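Local coordinates for protein glutaredoxin (Methanosarcina mazei, PDB 3NZN) that probably reduces disulfides in partner proteins by thiol-disulfide exchange, as a member of the glutaredoxin family with a thioredoxin-type fold, at residues Y27-C32 against V76-T81. Residues are numbered along the deposited sequence; the frame is centred on the assembly and turned at random.
Sequences YGLSTC and VSFPTT
Phe78 presses its ring against Leu29 and the backbone of Tyr27 and Gly28. Its CB sits between Leu29 CG and Gly28 CA, and CG, anti to the carbonyl carbon (chi1 -59°), meets Leu29 CG at 3.9 Å. Past CG the ring divides its contacts: CD1 approaches Tyr27 O edge-on at 3.5 Å, CD2 and CE2 face the Leu29 methyl CD2, and CE1 reaches toward Tyr27 CB. Leu29 CD2 stands 4.0 Å from the ring centroid and 12° off its normal, a CH-pi contact over the face. An alanine in place of Phe78 would probably leave the Leu29 methyl CD2 without its aromatic surface and open a gap beside Tyr27 O, where the ring edge had been. Tyr27 and Thr80 form an antiparallel hydrogen-bonded pair, Tyr27 N to Thr80 O at 2.8 Å and Thr80 N to Tyr27 O at 3.0 Å, which sets the register. Tyr27 O also receives the CA-H of Pro79, at 3.3 Å from its CA. The cis peptide before Pro79 is a hallmark of the thioredoxin fold; here Cys32 SG, disulfide-bonded to Cys35, lies 4.0 Å from Phe78 O. Strands 24-28 and 77-83 thus adjoin within the sheet, which Ser77 and Phe78 extend into the second subunit by an antiparallel ladder, with helix 59-72 against Tyr27 and Thr80 and helix 33-45 against Pro79.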
loop_
_atom_site.group_PDB
_atom_site.type_symbol
_atom_site.label_atom_id
_atom_site.label_comp_id
_atom_site.label_asym_id
_atom_site.label_seq_id
_atom_site.Cartn_x
_atom_site.Cartn_y
_atom_site.Cartn_z
ATOM N N TYR A 27 -14.032 -1.734 -3.517
ATOM C CA TYR A 27 -12.647 -1.868 -3.017
ATOM C C TYR A 27 -12.426 -0.869 -1.885
ATOM O O TYR A 27 -12.611 0.252 -2.027
ATOM C CB TYR A 27 -11.642 -1.663 -4.133
ATOM C CG TYR A 27 -11.735 -2.767 -5.154
ATOM C CD1 TYR A 27 -10.994 -3.933 -5.016
ATOM C CD2 TYR A 27 -12.521 -2.637 -6.286
ATOM C CE1 TYR A 27 -11.074 -4.951 -5.964
ATOM C CE2 TYR A 27 -12.599 -3.671 -7.227
ATOM C CZ TYR A 27 -11.893 -4.784 -7.057
ATOM O OH TYR A 27 -12.046 -5.716 -8.064
ATOM N N GLY A 28 -11.990 -1.429 -0.750
ATOM C CA GLY A 28 -11.763 -0.597 0.407
ATOM C C GLY A 28 -10.518 -1.022 1.204
ATOM O O GLY A 28 -9.773 -1.904 0.758
ATOM N N LEU A 29 -10.352 -0.435 2.353
ATOM C CA LEU A 29 -9.336 -0.839 3.322
ATOM C C LEU A 29 -10.061 -1.231 4.611
ATOM O O LEU A 29 -11.089 -0.642 4.933
ATOM C CB LEU A 29 -8.376 0.327 3.617
ATOM C CG LEU A 29 -7.644 0.933 2.436
ATOM C CD1 LEU A 29 -6.797 2.130 2.787
ATOM C CD2 LEU A 29 -6.848 -0.070 1.609
ATOM N N SER A 30 -9.515 -2.165 5.360
ATOM C CA SER A 30 -10.100 -2.610 6.561
ATOM C C SER A 30 -10.240 -1.544 7.667
ATOM O O SER A 30 -11.072 -1.600 8.515
ATOM C CB SER A 30 -9.442 -3.868 7.047
ATOM O OG SER A 30 -8.128 -3.554 7.532
ATOM N N THR A 31 -9.326 -0.594 7.611
ATOM C CA THR A 31 -9.243 0.603 8.456
ATOM C C THR A 31 -9.604 1.783 7.595
ATOM O O THR A 31 -8.775 2.223 6.853
ATOM C CB THR A 31 -7.794 0.829 8.842
ATOM O OG1 THR A 31 -7.169 1.012 7.541
ATOM C CG2 THR A 31 -7.319 -0.333 9.585
ATOM N N CYS A 32 -10.837 2.091 7.359
ATOM C CA CYS A 32 -11.226 3.193 6.496
ATOM C C CYS A 32 -12.707 3.464 6.849
ATOM O O CYS A 32 -13.613 2.739 6.485
ATOM C CB CYS A 32 -11.093 2.834 5.032
ATOM S SG CYS A 32 -11.853 3.819 3.782
ATOM N N VAL A 76 -5.783 5.470 -7.040
ATOM C CA VAL A 76 -5.710 4.330 -6.134
ATOM C C VAL A 76 -6.045 4.765 -4.741
ATOM O O VAL A 76 -5.299 4.693 -3.763
ATOM C CB VAL A 76 -4.365 3.590 -6.253
ATOM C CG1 VAL A 76 -4.431 2.294 -5.536
ATOM C CG2 VAL A 76 -4.035 3.423 -7.737
ATOM N N SER A 77 -7.339 5.136 -4.613
ATOM C CA SER A 77 -7.905 5.619 -3.381
ATOM C C SER A 77 -9.175 4.821 -3.048
ATOM O O SER A 77 -9.725 4.127 -3.896
ATOM C CB SER A 77 -8.125 7.076 -3.413
ATOM O OG SER A 77 -9.088 7.430 -4.404
ATOM N N PHE A 78 -9.598 4.969 -1.813
ATOM C CA PHE A 78 -10.584 4.050 -1.228
ATOM C C PHE A 78 -11.606 4.831 -0.407
ATOM O O PHE A 78 -11.247 5.725 0.356
ATOM C CB PHE A 78 -9.876 3.047 -0.298
ATOM C CG PHE A 78 -8.860 2.267 -1.061
ATOM C CD1 PHE A 78 -9.221 1.165 -1.823
ATOM C CD2 PHE A 78 -7.502 2.664 -1.156
ATOM C CE1 PHE A 78 -8.325 0.502 -2.582
ATOM C CE2 PHE A 78 -6.615 1.971 -1.946
ATOM C CZ PHE A 78 -7.004 0.947 -2.646
ATOM N N PRO A 79 -12.912 4.490 -0.509
ATOM C CA PRO A 79 -13.384 3.416 -1.317
ATOM C C PRO A 79 -13.454 3.735 -2.804
ATOM O O PRO A 79 -13.623 4.879 -3.184
ATOM C CB PRO A 79 -14.839 3.241 -0.809
ATOM C CG PRO A 79 -15.212 4.595 -0.266
ATOM C CD PRO A 79 -13.898 5.116 0.328
ATOM N N THR A 80 -13.339 2.706 -3.635
ATOM C CA THR A 80 -13.697 2.778 -5.055
ATOM C C THR A 80 -14.751 1.671 -5.254
ATOM O O THR A 80 -14.530 0.502 -5.061
ATOM C CB THR A 80 -12.526 2.541 -5.962
ATOM O OG1 THR A 80 -11.554 3.578 -5.787
ATOM C CG2 THR A 80 -12.879 2.543 -7.357
ATOM N N THR A 81 -15.962 2.157 -5.690
ATOM C CA THR A 81 -17.084 1.261 -5.933
ATOM C C THR A 81 -17.328 1.205 -7.419
ATOM O O THR A 81 -17.503 2.273 -8.032
ATOM C CB THR A 81 -18.351 1.799 -5.165
ATOM O OG1 THR A 81 -18.059 1.836 -3.787
ATOM C CG2 THR A 81 -19.490 0.773 -5.410
#